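Local coordinates for protein peroxisomal acyl-coenzyme A oxidase 1 (Arabidopsis thaliana, PDB 1W07) that uses FAD and molecular oxygen to desaturate long- and medium-chain acyl-CoAs to 2-trans-enoyl-CoAs, releasing hydrogen peroxide in peroxisomal fatty acid breakdown, at residues R40-D45 and G87-F92; S469-A474 and P480-E485. The protein carries 1 engineered substitution. All coordinates share one frame; numbering follows the deposited sequence.

Contact 1 of 2, residues R40-D45 and G87-F92; sequences RLVASD and GRLRHF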
loop_
_atom_site.group_PDB
_atom_site.type_symbol
_atom_site.label_atom_id
_atom_site.label_comp_id
_atom_site.label_asym_id
_atom_site.label_seq_id
_atom_site.Cartn_x
_atom_site.Cartn_y
_atom_site.Cartn_z
ATOM N N ARG B 40 20.581 22.043 4.158
ATOM C CA ARG B 40 20.365 23.358 3.557
ATOM C C ARG B 40 21.203 23.522 2.295
ATOM O O ARG B 40 20.766 24.143 1.328
ATOM C CB ARG B 40 20.695 24.463 4.570
ATOM C CG ARG B 40 19.660 24.589 5.681
ATOM C CD ARG B 40 20.303 24.893 7.022
ATOM N NE ARG B 40 20.972 26.192 7.056
ATOM C CZ ARG B 40 20.335 27.349 7.208
ATOM N NH1 ARG B 40 19.013 27.366 7.348
ATOM N NH2 ARG B 40 21.015 28.487 7.228
ATOM N N LEU B 41 22.398 22.944 2.308
ATOM C CA LEU B 41 23.298 23.013 1.162
ATOM C C LEU B 41 22.676 22.342 -0.069
ATOM O O LEU B 41 22.812 22.831 -1.192
ATOM C CB LEU B 41 24.614 22.324 1.502
ATOM C CG LEU B 41 25.668 22.339 0.402
ATOM C CD1 LEU B 41 26.143 23.768 0.179
ATOM C CD2 LEU B 41 26.826 21.441 0.791
ATOM N N VAL B 42 21.996 21.217 0.140
ATOM C CA VAL B 42 21.370 20.507 -0.969
ATOM C C VAL B 42 20.131 21.241 -1.459
ATOM O O VAL B 42 19.939 21.410 -2.664
ATOM C CB VAL B 42 20.984 19.054 -0.567
ATOM C CG1 VAL B 42 20.176 18.390 -1.689
ATOM C CG2 VAL B 42 22.235 18.247 -0.305
ATOM N N ALA B 43 19.294 21.678 -0.521
ATOM C CA ALA B 43 18.057 22.370 -0.860
ATOM C C ALA B 43 18.270 23.628 -1.689
ATOM O O ALA B 43 17.478 23.945 -2.576
ATOM C CB ALA B 43 17.284 22.705 0.417
ATOM N N SER B 44 19.345 24.344 -1.401
ATOM C CA SER B 44 19.648 25.576 -2.111
ATOM C C SER B 44 20.306 25.385 -3.481
ATOM O O SER B 44 20.443 26.352 -4.224
ATOM C CB SER B 44 20.541 26.460 -1.233
ATOM O OG SER B 44 21.781 25.814 -0.975
ATOM N N ASP B 45 20.702 24.163 -3.827
ATOM C CA ASP B 45 21.368 23.903 -5.123
ATOM C C ASP B 45 20.363 23.517 -6.216
ATOM O O ASP B 45 19.685 22.500 -6.120
ATOM C CB ASP B 45 22.409 22.788 -4.969
ATOM C CG ASP B 45 23.415 22.744 -6.120
ATOM O OD1 ASP B 45 23.033 23.027 -7.278
ATOM O OD2 ASP B 45 24.592 22.394 -5.870
ATOM N N GLY B 87 28.082 11.471 3.034
ATOM C CA GLY B 87 26.948 10.579 3.228
ATOM C C GLY B 87 25.669 11.381 3.410
ATOM O O GLY B 87 24.637 11.063 2.813
ATOM N N ARG B 88 25.729 12.431 4.223
ATOM C CA ARG B 88 24.553 13.266 4.432
ATOM C C ARG B 88 24.142 13.979 3.150
ATOM O O ARG B 88 22.967 14.257 2.936
ATOM C CB ARG B 88 24.805 14.298 5.536
ATOM C CG ARG B 88 24.880 13.724 6.941
ATOM C CD ARG B 88 23.651 12.873 7.277
ATOM N NE ARG B 88 23.784 11.506 6.775
ATOM C CZ ARG B 88 22.802 10.603 6.789
ATOM N NH1 ARG B 88 21.603 10.915 7.283
ATOM N NH2 ARG B 88 23.018 9.380 6.321
ATOM N N LEU B 89 25.120 14.283 2.305
ATOM C CA LEU B 89 24.857 14.952 1.041
ATOM C C LEU B 89 24.009 14.038 0.157
ATOM O O LEU B 89 22.953 14.435 -0.349
ATOM C CB LEU B 89 26.169 15.261 0.328
ATOM C CG LEU B 89 26.059 16.061 -0.968
ATOM C CD1 LEU B 89 25.816 17.526 -0.660
ATOM C CD2 LEU B 89 27.341 15.907 -1.738
ATOM N N ARG B 90 24.475 12.809 -0.031
ATOM C CA ARG B 90 23.746 11.854 -0.854
ATOM C C ARG B 90 22.369 11.589 -0.252
ATOM O O ARG B 90 21.386 11.420 -0.978
ATOM C CB ARG B 90 24.517 10.538 -0.967
ATOM C CG ARG B 90 25.799 10.618 -1.792
ATOM C CD ARG B 90 26.330 9.224 -2.081
ATOM N NE ARG B 90 26.821 8.563 -0.875
ATOM C CZ ARG B 90 28.028 8.763 -0.355
ATOM N NH1 ARG B 90 28.876 9.602 -0.938
ATOM N NH2 ARG B 90 28.380 8.133 0.757
ATOM N N HIS B 91 22.304 11.554 1.075
ATOM C CA HIS B 91 21.055 11.320 1.780
ATOM C C HIS B 91 20.016 12.374 1.416
ATOM O O HIS B 91 18.869 12.040 1.089
ATOM C CB HIS B 91 21.304 11.329 3.289
ATOM C CG HIS B 91 20.055 11.323 4.114
ATOM N ND1 HIS B 91 19.235 10.222 4.220
ATOM C CD2 HIS B 91 19.478 12.296 4.861
ATOM C CE1 HIS B 91 18.208 10.511 5.001
ATOM N NE2 HIS B 91 18.329 11.767 5.401
ATOM N N PHE B 92 20.396 13.650 1.470
ATOM C CA PHE B 92 19.428 14.685 1.139
ATOM C C PHE B 92 19.151 14.877 -0.356
ATOM O O PHE B 92 18.094 15.373 -0.724
ATOM C CB PHE B 92 19.811 15.995 1.829
ATOM C CG PHE B 92 19.669 15.938 3.328
ATOM C CD1 PHE B 92 20.792 15.895 4.149
ATOM C CD2 PHE B 92 18.408 15.896 3.914
ATOM C CE1 PHE B 92 20.664 15.808 5.534
ATOM C CE2 PHE B 92 18.267 15.810 5.301
ATOM C CZ PHE B 92 19.394 15.765 6.110
#

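Contact 2 of 2, residues S469-A474 and P480-E485; sequences SGVQKA and PDVVLE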
loop_
_atom_site.group_PDB
_atom_site.type_symbol
_atom_site.label_atom_id
_atom_site.label_comp_id
_atom_site.label_asym_id
_atom_site.label_seq_id
_atom_site.Cartn_x
_atom_site.Cartn_y
_atom_site.Cartn_z
ATOM N N SER B 469 -1.626 -9.825 35.507
ATOM C CA SER B 469 -1.380 -8.398 35.644
ATOM C C SER B 469 -2.204 -7.818 36.793
ATOM O O SER B 469 -3.363 -8.192 36.990
ATOM C CB SER B 469 -1.736 -7.694 34.333
ATOM O OG SER B 469 -1.334 -6.342 34.358
ATOM N N GLY B 470 -1.601 -6.908 37.553
ATOM C CA GLY B 470 -2.300 -6.301 38.672
ATOM C C GLY B 470 -3.099 -5.077 38.277
ATOM O O GLY B 470 -3.677 -4.404 39.131
ATOM N N VAL B 471 -3.134 -4.794 36.979
ATOM C CA VAL B 471 -3.858 -3.639 36.462
ATOM C C VAL B 471 -5.269 -3.540 37.038
ATOM O O VAL B 471 -6.064 -4.476 36.932
ATOM C CB VAL B 471 -3.955 -3.691 34.924
ATOM C CG1 VAL B 471 -4.872 -2.599 34.426
ATOM C CG2 VAL B 471 -2.564 -3.530 34.312
ATOM N N GLN B 472 -5.567 -2.401 37.655
ATOM C CA GLN B 472 -6.879 -2.161 38.247
ATOM C C GLN B 472 -7.405 -0.820 37.763
ATOM O O GLN B 472 -8.599 -0.526 37.883
ATOM C CB GLN B 472 -6.789 -2.168 39.780
ATOM C CG GLN B 472 -6.416 -3.518 40.389
ATOM C CD GLN B 472 -6.437 -3.507 41.910
ATOM O OE1 GLN B 472 -7.443 -3.147 42.528
ATOM N NE2 GLN B 472 -5.329 -3.909 42.522
ATOM N N LYS B 473 -6.504 -0.009 37.217
ATOM C CA LYS B 473 -6.861 1.316 36.705
ATOM C C LYS B 473 -6.080 1.592 35.425
ATOM O O LYS B 473 -4.948 1.119 35.260
ATOM C CB LYS B 473 -6.537 2.394 37.743
ATOM C CG LYS B 473 -5.047 2.558 38.036
ATOM C CD LYS B 473 -4.768 3.746 38.957
ATOM C CE LYS B 473 -4.710 3.336 40.421
ATOM N NZ LYS B 473 -3.476 2.546 40.716
ATOM N N ALA B 474 -6.681 2.367 34.532
ATOM C CA ALA B 474 -6.062 2.704 33.253
ATOM C C ALA B 474 -4.633 3.184 33.436
ATOM O O ALA B 474 -3.737 2.784 32.693
ATOM C CB ALA B 474 -6.885 3.777 32.534
ATOM N N PRO B 480 6.182 0.783 33.280
ATOM C CA PRO B 480 7.082 -0.018 32.442
ATOM C C PRO B 480 7.114 -1.522 32.749
ATOM O O PRO B 480 7.173 -2.341 31.832
ATOM C CB PRO B 480 8.438 0.663 32.635
ATOM C CG PRO B 480 8.344 1.237 34.004
ATOM C CD PRO B 480 6.937 1.791 34.048
ATOM N N ASP B 481 7.076 -1.882 34.030
ATOM C CA ASP B 481 7.090 -3.290 34.419
ATOM C C ASP B 481 5.791 -4.000 34.035
ATOM O O ASP B 481 5.786 -5.190 33.724
ATOM C CB ASP B 481 7.323 -3.414 35.929
ATOM C CG ASP B 481 8.677 -2.898 36.346
ATOM O OD1 ASP B 481 9.681 -3.387 35.788
ATOM O OD2 ASP B 481 8.750 -2.009 37.221
ATOM N N VAL B 482 4.690 -3.261 34.067
ATOM C CA VAL B 482 3.401 -3.842 33.723
ATOM C C VAL B 482 3.355 -4.113 32.213
ATOM O O VAL B 482 2.835 -5.144 31.752
ATOM C CB VAL B 482 2.241 -2.889 34.104
ATOM C CG1 VAL B 482 0.948 -3.425 33.566
ATOM C CG2 VAL B 482 2.159 -2.739 35.640
ATOM N N VAL B 483 3.909 -3.188 31.441
ATOM C CA VAL B 483 3.926 -3.333 29.998
ATOM C C VAL B 483 4.888 -4.438 29.593
ATOM O O VAL B 483 4.520 -5.326 28.837
ATOM C CB VAL B 483 4.327 -2.001 29.321
ATOM C CG1 VAL B 483 4.505 -2.206 27.814
ATOM C CG2 VAL B 483 3.253 -0.959 29.592
ATOM N N LEU B 484 6.109 -4.393 30.111
ATOM C CA LEU B 484 7.105 -5.399 29.773
ATOM C C LEU B 484 6.628 -6.797 30.106
ATOM O O LEU B 484 6.779 -7.719 29.301
ATOM C CB LEU B 484 8.430 -5.122 30.488
ATOM C CG LEU B 484 9.310 -4.024 29.894
ATOM C CD1 LEU B 484 10.530 -3.808 30.772
ATOM C CD2 LEU B 484 9.737 -4.425 28.492
ATOM N N GLU B 485 6.056 -6.960 31.294
ATOM C CA GLU B 485 5.555 -8.261 31.724
ATOM C C GLU B 485 4.522 -8.775 30.735
ATOM O O GLU B 485 4.561 -9.933 30.326
ATOM C CB GLU B 485 4.927 -8.159 33.116
ATOM C CG GLU B 485 4.331 -9.464 33.611
ATOM C CD GLU B 485 3.625 -9.312 34.942
ATOM O OE1 GLU B 485 2.681 -8.494 35.030
ATOM O OE2 GLU B 485 4.010 -10.013 35.899
HETATM O O HOH W 1 1.115 -6.883 33.360
#

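Contact 1 of 2, residues R40-D45 and G87-F92
V42 meets both L89 and F92 across this junction, and its three side-chain carbons each take a share. The CB of V42 faces the CB of F92 at 4.1 Å, so the two side chains already meet at their bases. From there the branches part. CG1 of V42, set anti to the backbone N (chi1 173°), rests 3.8 Å from the carbonyl O of F92. CG2 of V42 is the busier branch: it lies 3.7 Å from CD1 of L89 and 3.9 Å from CB of F92, touching both of these residues, which stand about one helical turn apart. L89 reaches it with a single methyl. That same CD1 also comes to 4.3 Å from CD2 of L41, a looser touch at the border of the patch.

In the all-helical N-terminal region of the acyl-CoA oxidase fold, this patch joins the C-terminal part of helix 29-43 to helix 83-93. The closest pair of CA atoms, those of V42 and F92, is 6.5 Å apart, and no hydrogen bond links the segments. F92 contributes its CB and carbonyl here, while its CG lies anti to the carbonyl carbon (chi1 -68°), which turns the ring from V42. The ring has CD2 of H91 3.5 Å above one face, over the centre, and meets Y613 edge-to-face. On the other segment, V42 also touches F48 and H612, so helix 611-614 packs against the same valine. D45 turns to other partners, its OD2 hydrogen-bonded to NE2 of H71 and its OD1 to the backbone N of V47.

Contact 2 of 2, residues S469-A474 and P480-E485
One water bridges S469, V482 and E485. It accepts a hydrogen bond from OG of S469 at 2.7 Å and gives its own two protons to the carbonyl O of V482, at 2.9 Å, and to OE1 of E485, at 2.8 Å. With OG of S469 anti to the backbone N (chi1 -172°), the hydroxyl reaches the water and also lies against CG1 of V482, 3.8 Å away. The extended glutamate chain brings its carboxylate to the water from the next turn of the helix. Beside the water, CG1 of V482 meets CG2 of V471 at 3.6 Å, the two valines crossing at a slant. The contact sits where the loop after helix 461-464 leads into helix 480-503, the helix opening the C-terminal acyl-CoA oxidase family region. W477, in the short connection between the segments, packs on both valines. OD1 of N479 accepts a hydrogen bond from the backbone N of D481, while Q581 binds the carbonyls of S469 and V471. Water and the valine pair join loop to helix; no direct hydrogen bond passes between the segments. With both water protons committed to acceptors, the serine must supply the third bond as donor, which fixes the direction of its hydroxyl proton.

How the contacts relate
From the N terminus, contact 1 comes first: helix 29-43 runs into 40-45, and the chain then passes through helix 58-78 before 87-92 closes a loop of 41 intervening residues within the N-terminal helical region. The chain next builds the strand-rich middle domain and the long helices that follow, and only much later reaches contact 2. There just five residues separate 469-474 from 480-485, so a short loop is closed onto the start of helix 480-503. The two loops neither nest nor cross. Their centres lie 45 Å apart, about 29 Å between nearest atoms: contact 1 ties helix to helix, contact 2 a loop to the helix it leads into.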